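Side-chain contacts in cytosol aminopeptidase (Coxiella burnetii, PDB 3IJ3), which probably works as a manganese-dependent metalloaminopeptidase of the M17 family, removing residues from the N termini of peptides: residues R285-M288 and P293-L296; S187-A192 and L298-V303; G315-T320 and S412-L417. All blocks are in the same frame, centred on the assembly; numbering follows the deposited sequence. Where two conformers were deposited one is given.

Contact 1: residues R285-M288 and P293-L296; sequences RMIM and PVRL. With SO4 (sulfate ion), chain G.
Ile-287 and Met-288, near the end of helix 275-289, pack on Val-294, just ahead of strand 295-305, and Leu-296 at its start. The contact lies where the helix of a beta-alpha-beta crossover turns back into its second strand: the chain goes from strand 244-252, by way of helix 275-289, to strand 295-305, which lies parallel to 244-252. In the apolar part, Leu-296, with CG anti to the backbone N (chi1 174°), reaches out from the strand and divides its two methyls between the helical residues. Its CD1 meets the chain end of Ile-287, CD1 to CD1 3.8 Å. The other methyl, CD2, lies 3.8 Å from CG of Met-288 and 4.1 Å from its SD, the two side chains crossing at nearly a right angle. The branch methyl of Ile-287 turns to the loop residue Val-294, its CG2 3.8 Å from Val-294 CG2. All four side chains are buried; Trp-237 of strand 231-237 and Leu-247 of strand 244-252 close the cluster.

The polar part lies on the reverse side of the strand, where Arg-295 points away from the helix. A bend at chi2 (55°) directs its guanidinium to a sulfate also bound by Lys-203 and Lys-236, while NH1 bonds Gly-238 O. The sulfate approaches the guanidinium edge, and NH2 donates to O3 at 3.2 Å in a nearly straight bond (169°).

Contact 2: residues S187-A192 and L298-V303; sequences SELAQA and LLIPAV
The carbonyl O of Ser-187 accepts from the backbone N of Gln-191 at 2.9 Å, a helical i to i+4 bond that belongs to the first turns of helix 186-200. Near the same end, Glu-188 folds back so that its OE1 bonds the backbone N of Gly-185. From this turn Leu-189 points toward strand 295-305, and no hydrogen bond passes from one segment to the other. The contact rests on a single methyl, Leu-189 CD2, which settles over two neighbours on the same face of the strand: it is 4.0 Å from Ile-300 CG2 and 4.0 Å from Ala-302 CB. Those two carbons are themselves 4.5 Å apart, so the leucine methyl sits over the pair, the three carbons making a nearly equilateral triangle. CG of Leu-189 stands anti to the backbone N (chi1 -172°), and chi2 of 53° turns CD1 back beside CA and leaves CD2 anti to CA, pointing at the strand.

The strand belongs to the central mixed sheet of the M17 catalytic domain, which carries helices on both faces. Leu-189 and Ile-300 both also touch Ala-277 of helix 275-289, so two helices meet over this face. Pro-301 and Val-303 point to the reverse face and pack on Ile-219 of helix 217-223. The backbones are nearest at Ala-302, whose CA is 7.3 Å from CA of Leu-189.

Contact 3: residues G315-T320 and S412-L417; sequences GDVVQT and SEVADL
Val-317 spreads its two methyls over two successive residues of the 412-417 loop. Its CG2 meets CG1 of Val-414 at 3.9 Å, and its CG1 lies 4.0 Å from CB of Ala-415. The first torsion of Val-317 makes this division: CG1, anti to the backbone N (chi1 175°), goes to the alanine, and CG2, beside that N, goes to Val-414. In Val-414 the branch that touches is again the one anti to N (chi1 178°). The two valines meet at a slant, methyl against methyl, while the alanine offers only its CB to the second branch. The backbones come nearest at this point, CA of Val-317 lying 6.8 Å from CA of Ala-415.

The loop is held in shape by Ser-412. Its OG accepts from the backbone N of Ala-415 at 2.9 Å in a nearly straight bond (168°). The backbone N of Val-414 donates to Ser-412 OG at 3.0 Å in a more bent one, which makes an ST motif combined with an ST turn. A further hydrogen bond joins this OG to OE1 of Glu-327, so that three groups grip one buried hydroxyl and fix the turn that presents Val-414 and Ala-415 to Val-317.

In the fold, the two segments flank the middle strand of a small three-stranded sheet, 317-319, 325-327 and 417-418. Val-317 and Ala-415 both touch Thr-325 of that middle strand, and the backbone N of Thr-325 is hydrogen-bonded to Asp-416 OD2. At an interface of the six-chain assembly, Tyr-143 of a neighbouring subunit packs on both Val-317 and Val-414, Arg-144 of that subunit donates through NE to Glu-413 O, and the backbone N of its Glu-182 is hydrogen-bonded to Asp-316 OD1.

Overall arrangement
Followed from the N terminus, the chain first enters contact 2 at 187-192 and passes through strands 231-237 and 244-252 before helix 275-289 opens contact 1. That contact closes after a short turn, at 293-296, and strand 295-305 then runs straight on to close contact 2 at 298-303. The short loop of contact 1 thus sits within the long loop of contact 2, the centres being 18 Å apart, and together they hold helices 186-200 and 275-289 to one strand of the central sheet. Contact 3 follows in series, 315-320 closing with 412-417, and ties outer strand 317-319 of a small peripheral sheet to the loop that leads into its other outer strand, 417-418, at the subunit interface.

Contact 1: residues R285-M288 and P293-L296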
loop_
_atom_site.group_PDB
_atom_site.type_symbol
_atom_site.label_atom_id
_atom_site.label_comp_id
_atom_site.label_asym_id
_atom_site.label_seq_id
_atom_site.Cartn_x
_atom_site.Cartn_y
_atom_site.Cartn_z
ATOM N N ARG A 285 8.074 1.643 43.291
ATOM C CA ARG A 285 7.135 1.384 44.376
ATOM C C ARG A 285 7.472 0.116 45.161
ATOM O O ARG A 285 7.443 0.133 46.402
ATOM C CB ARG A 285 5.701 1.376 43.846
ATOM C CG ARG A 285 4.674 1.220 44.958
ATOM C CD ARG A 285 3.285 1.469 44.420
ATOM N NE ARG A 285 2.326 1.457 45.509
ATOM C CZ ARG A 285 1.648 0.386 45.926
ATOM N NH1 ARG A 285 1.780 -0.789 45.331
ATOM N NH2 ARG A 285 0.817 0.507 46.952
ATOM N N MET A 286 7.835 -0.971 44.470
ATOM C CA MET A 286 8.214 -2.210 45.174
ATOM C C MET A 286 9.481 -2.024 46.006
ATOM O O MET A 286 9.572 -2.506 47.140
ATOM C CB MET A 286 8.368 -3.389 44.196
ATOM C CG MET A 286 7.062 -3.886 43.623
ATOM S SD MET A 286 6.021 -4.619 44.880
ATOM C CE MET A 286 7.176 -5.696 45.659
ATOM N N ILE A 287 10.447 -1.298 45.456
ATOM C CA ILE A 287 11.687 -1.015 46.159
ATOM C C ILE A 287 11.387 -0.272 47.472
ATOM O O ILE A 287 11.936 -0.615 48.518
ATOM C CB ILE A 287 12.625 -0.191 45.264
ATOM C CG1 ILE A 287 13.188 -1.067 44.131
ATOM C CG2 ILE A 287 13.772 0.417 46.080
ATOM C CD1 ILE A 287 13.957 -0.239 43.061
ATOM N N MET A 288 10.474 0.696 47.412
ATOM C CA MET A 288 10.108 1.491 48.596
ATOM C C MET A 288 9.240 0.709 49.590
ATOM O O MET A 288 9.446 0.784 50.818
ATOM C CB MET A 288 9.459 2.829 48.155
ATOM C CG MET A 288 10.468 3.757 47.418
ATOM S SD MET A 288 9.822 5.385 46.936
ATOM C CE MET A 288 8.679 4.996 45.576
ATOM N N PRO A 293 17.727 -1.541 50.641
ATOM C CA PRO A 293 18.771 -0.604 51.062
ATOM C C PRO A 293 19.589 -0.021 49.909
ATOM O O PRO A 293 20.786 -0.334 49.730
ATOM C CB PRO A 293 19.627 -1.448 52.012
ATOM C CG PRO A 293 19.510 -2.823 51.469
ATOM C CD PRO A 293 18.124 -2.942 50.907
ATOM N N VAL A 294 18.910 0.827 49.144
ATOM C CA VAL A 294 19.496 1.514 48.013
ATOM C C VAL A 294 19.079 2.978 48.033
ATOM O O VAL A 294 18.150 3.362 48.754
ATOM C CB VAL A 294 19.048 0.909 46.656
ATOM C CG1 VAL A 294 19.491 -0.555 46.553
ATOM C CG2 VAL A 294 17.509 1.037 46.432
ATOM N N ARG A 295 19.810 3.776 47.272
ATOM C CA ARG A 295 19.471 5.178 47.026
ATOM C C ARG A 295 18.789 5.139 45.661
ATOM O O ARG A 295 19.443 4.998 44.627
ATOM C CB ARG A 295 20.720 6.051 47.025
ATOM C CG ARG A 295 20.488 7.511 46.704
ATOM C CD ARG A 295 19.445 8.196 47.599
ATOM N NE ARG A 295 19.359 9.630 47.284
ATOM C CZ ARG A 295 18.587 10.523 47.906
ATOM N NH1 ARG A 295 17.772 10.157 48.907
ATOM N NH2 ARG A 295 18.631 11.802 47.520
ATOM N N LEU A 296 17.462 5.240 45.680
ATOM C CA LEU A 296 16.642 5.127 44.492
ATOM C C LEU A 296 16.411 6.461 43.805
ATOM O O LEU A 296 16.155 7.488 44.462
ATOM C CB LEU A 296 15.276 4.562 44.870
ATOM C CG LEU A 296 14.183 4.495 43.788
ATOM C CD1 LEU A 296 14.588 3.490 42.696
ATOM C CD2 LEU A 296 12.853 4.116 44.443
HETATM S S SO4 G . 20.713 14.402 45.889
HETATM O O1 SO4 G . 19.372 14.899 46.182
HETATM O O2 SO4 G . 21.487 14.323 47.125
HETATM O O3 SO4 G . 20.621 13.071 45.314
HETATM O O4 SO4 G . 21.396 15.297 44.963
#

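Contact 2: residues S187-A192 and L298-V303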
loop_
_atom_site.group_PDB
_atom_site.type_symbol
_atom_site.label_atom_id
_atom_site.label_comp_id
_atom_site.label_asym_id
_atom_site.label_seq_id
_atom_site.Cartn_x
_atom_site.Cartn_y
_atom_site.Cartn_z
ATOM N N SER A 187 1.041 15.576 32.712
ATOM C CA SER A 187 0.643 16.086 34.023
ATOM C C SER A 187 0.044 14.997 34.894
ATOM O O SER A 187 0.371 14.894 36.071
ATOM C CB SER A 187 -0.373 17.225 33.871
ATOM O OG SER A 187 0.206 18.315 33.180
ATOM N N GLU A 188 -0.822 14.173 34.307
ATOM C CA GLU A 188 -1.462 13.090 35.053
ATOM C C GLU A 188 -0.442 12.025 35.472
ATOM O O GLU A 188 -0.553 11.422 36.544
ATOM C CB GLU A 188 -2.609 12.455 34.277
ATOM C CG GLU A 188 -3.815 13.370 34.077
ATOM C CD GLU A 188 -3.680 14.380 32.968
ATOM O OE1 GLU A 188 -2.799 14.260 32.082
ATOM O OE2 GLU A 188 -4.515 15.309 32.957
ATOM N N LEU A 189 0.540 11.796 34.618
ATOM C CA LEU A 189 1.604 10.843 34.913
ATOM C C LEU A 189 2.441 11.409 36.071
ATOM O O LEU A 189 2.767 10.693 37.030
ATOM C CB LEU A 189 2.433 10.580 33.672
ATOM C CG LEU A 189 3.474 9.482 33.711
ATOM C CD1 LEU A 189 2.819 8.154 34.190
ATOM C CD2 LEU A 189 4.142 9.336 32.333
ATOM N N ALA A 190 2.772 12.697 35.998
ATOM C CA ALA A 190 3.494 13.341 37.105
ATOM C C ALA A 190 2.708 13.238 38.413
ATOM O O ALA A 190 3.289 12.949 39.478
ATOM C CB ALA A 190 3.798 14.820 36.775
ATOM N N GLN A 191 1.381 13.464 38.349
ATOM C CA GLN A 191 0.549 13.344 39.532
ATOM C C GLN A 191 0.566 11.921 40.111
ATOM O O GLN A 191 0.601 11.730 41.340
ATOM C CB GLN A 191 -0.891 13.798 39.231
ATOM C CG GLN A 191 -1.814 13.719 40.448
ATOM C CD GLN A 191 -1.262 14.511 41.656
ATOM O OE1 GLN A 191 -1.043 13.949 42.746
ATOM N NE2 GLN A 191 -0.968 15.794 41.438
ATOM N N ALA A 192 0.534 10.917 39.238
ATOM C CA ALA A 192 0.569 9.535 39.697
ATOM C C ALA A 192 1.879 9.262 40.461
ATOM O O ALA A 192 1.889 8.605 41.509
ATOM C CB ALA A 192 0.417 8.554 38.486
ATOM N N LEU A 298 14.232 7.758 40.216
ATOM C CA LEU A 298 13.343 7.415 39.108
ATOM C C LEU A 298 13.216 8.621 38.192
ATOM O O LEU A 298 12.832 9.713 38.637
ATOM C CB LEU A 298 11.966 7.006 39.638
ATOM C CG LEU A 298 10.811 6.911 38.629
ATOM C CD1 LEU A 298 10.995 5.693 37.685
ATOM C CD2 LEU A 298 9.490 6.785 39.364
ATOM N N LEU A 299 13.567 8.434 36.913
ATOM C CA LEU A 299 13.510 9.467 35.902
ATOM C C LEU A 299 12.553 9.056 34.809
ATOM O O LEU A 299 12.718 7.993 34.188
ATOM C CB LEU A 299 14.917 9.699 35.309
ATOM C CG LEU A 299 15.905 10.407 36.220
ATOM C CD1 LEU A 299 17.355 10.155 35.759
ATOM C CD2 LEU A 299 15.582 11.920 36.234
ATOM N N ILE A 300 11.527 9.887 34.585
ATOM C CA ILE A 300 10.536 9.638 33.538
ATOM C C ILE A 300 10.322 10.871 32.641
ATOM O O ILE A 300 9.785 11.897 33.100
ATOM C CB ILE A 300 9.157 9.243 34.136
ATOM C CG1 ILE A 300 9.242 7.907 34.867
ATOM C CG2 ILE A 300 8.071 9.221 33.053
ATOM C CD1 ILE A 300 7.987 7.595 35.751
ATOM N N PRO A 301 10.802 10.794 31.384
ATOM C CA PRO A 301 10.466 11.828 30.415
ATOM C C PRO A 301 8.995 11.593 30.051
ATOM O O PRO A 301 8.624 10.473 29.629
ATOM C CB PRO A 301 11.396 11.569 29.239
ATOM C CG PRO A 301 12.110 10.317 29.519
ATOM C CD PRO A 301 11.814 9.843 30.871
ATOM N N ALA A 302 8.168 12.617 30.203
ATOM C CA ALA A 302 6.720 12.494 29.964
ATOM C C ALA A 302 6.313 13.482 28.872
ATOM O O ALA A 302 6.414 14.707 29.047
ATOM C CB ALA A 302 5.947 12.706 31.268
ATOM N N VAL A 303 5.913 12.936 27.732
ATOM C CA VAL A 303 5.557 13.749 26.579
ATOM C C VAL A 303 4.471 13.102 25.726
ATOM O O VAL A 303 4.092 11.939 25.952
ATOM C CB VAL A 303 6.789 13.831 25.623
ATOM C CG1 VAL A 303 8.098 14.247 26.331
ATOM C CG2 VAL A 303 7.043 12.478 24.888
#

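Contact 3: residues G315-T320 and S412-L417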
loop_
_atom_site.group_PDB
_atom_site.type_symbol
_atom_site.label_atom_id
_atom_site.label_comp_id
_atom_site.label_asym_id
_atom_site.label_seq_id
_atom_site.Cartn_x
_atom_site.Cartn_y
_atom_site.Cartn_z
ATOM N N GLY A 315 14.914 15.309 9.330
ATOM C CA GLY A 315 16.008 16.172 8.946
ATOM C C GLY A 315 16.372 17.175 10.030
ATOM O O GLY A 315 17.460 17.755 9.992
ATOM N N ASP A 316 15.481 17.398 10.996
ATOM C CA ASP A 316 15.833 18.325 12.084
ATOM C C ASP A 316 16.968 17.720 12.929
ATOM O O ASP A 316 17.079 16.498 13.053
ATOM C CB ASP A 316 14.643 18.669 12.990
ATOM C CG ASP A 316 13.686 19.691 12.368
ATOM O OD1 ASP A 316 14.029 20.304 11.317
ATOM O OD2 ASP A 316 12.604 19.896 12.976
ATOM N N VAL A 317 17.811 18.579 13.475
ATOM C CA VAL A 317 18.889 18.142 14.368
ATOM C C VAL A 317 18.533 18.624 15.759
ATOM O O VAL A 317 18.359 19.827 15.984
ATOM C CB VAL A 317 20.267 18.640 13.924
ATOM C CG1 VAL A 317 21.323 18.255 14.978
ATOM C CG2 VAL A 317 20.627 18.077 12.544
ATOM N N VAL A 318 18.430 17.672 16.683
ATOM C CA VAL A 318 18.029 17.907 18.054
ATOM C C VAL A 318 19.262 17.875 18.930
ATOM O O VAL A 318 20.096 16.984 18.790
ATOM C CB VAL A 318 17.048 16.802 18.488
ATOM C CG1 VAL A 318 16.729 16.882 19.968
ATOM C CG2 VAL A 318 15.755 16.859 17.599
ATOM N N GLN A 319 19.401 18.894 19.781
ATOM C CA GLN A 319 20.494 18.974 20.728
ATOM C C GLN A 319 20.140 18.051 21.889
ATOM O O GLN A 319 18.974 17.730 22.093
ATOM C CB GLN A 319 20.669 20.405 21.238
ATOM C CG GLN A 319 20.943 21.452 20.134
ATOM C CD GLN A 319 22.326 21.311 19.501
ATOM O OE1 GLN A 319 23.288 20.982 20.181
ATOM N NE2 GLN A 319 22.428 21.593 18.195
ATOM N N THR A 320 21.143 17.611 22.636
ATOM C CA THR A 320 20.900 16.727 23.781
ATOM C C THR A 320 21.616 17.225 25.037
ATOM O O THR A 320 22.552 18.001 24.974
ATOM C CB THR A 320 21.402 15.280 23.520
ATOM O OG1 THR A 320 22.812 15.304 23.298
ATOM C CG2 THR A 320 20.699 14.617 22.323
ATOM N N SER A 412 25.325 9.594 10.520
ATOM C CA SER A 412 24.711 10.809 9.958
ATOM C C SER A 412 25.764 11.597 9.205
ATOM O O SER A 412 26.924 11.646 9.633
ATOM C CB SER A 412 24.159 11.701 11.083
ATOM O OG SER A 412 23.668 12.908 10.537
ATOM N N GLU A 413 25.392 12.197 8.079
ATOM C CA GLU A 413 26.304 13.073 7.373
ATOM C C GLU A 413 26.294 14.486 8.008
ATOM O O GLU A 413 27.193 15.291 7.734
ATOM C CB GLU A 413 25.905 13.225 5.893
ATOM C CG GLU A 413 25.883 11.930 5.087
ATOM C CD GLU A 413 27.261 11.328 4.902
ATOM O OE1 GLU A 413 28.251 12.045 5.051
ATOM O OE2 GLU A 413 27.345 10.129 4.588
ATOM N N VAL A 414 25.302 14.776 8.842
ATOM C CA VAL A 414 25.102 16.098 9.399
ATOM C C VAL A 414 25.381 16.196 10.907
ATOM O O VAL A 414 26.074 17.079 11.354
ATOM C CB VAL A 414 23.638 16.548 9.120
ATOM C CG1 VAL A 414 23.332 17.916 9.735
ATOM C CG2 VAL A 414 23.395 16.616 7.627
ATOM N N ALA A 415 24.835 15.275 11.664
ATOM C CA ALA A 415 24.932 15.280 13.121
ATOM C C ALA A 415 25.839 14.182 13.630
ATOM O O ALA A 415 26.396 13.409 12.846
ATOM C CB ALA A 415 23.511 15.092 13.728
ATOM N N ASP A 416 25.961 14.068 14.956
ATOM C CA ASP A 416 26.768 12.980 15.544
ATOM C C ASP A 416 26.207 11.582 15.226
ATOM O O ASP A 416 26.977 10.612 15.025
ATOM C CB ASP A 416 26.922 13.163 17.052
ATOM C CG ASP A 416 27.739 14.378 17.405
ATOM O OD1 ASP A 416 28.790 14.610 16.726
ATOM O OD2 ASP A 416 27.347 15.097 18.374
ATOM N N LEU A 417 24.880 11.475 15.183
ATOM C CA LEU A 417 24.223 10.226 14.811
ATOM C C LEU A 417 22.770 10.483 14.445
ATOM O O LEU A 417 22.253 11.546 14.683
ATOM C CB LEU A 417 24.264 9.186 15.919
ATOM C CG LEU A 417 23.456 9.422 17.175
ATOM C CD1 LEU A 417 23.426 8.106 18.043
ATOM C CD2 LEU A 417 24.000 10.617 17.979
#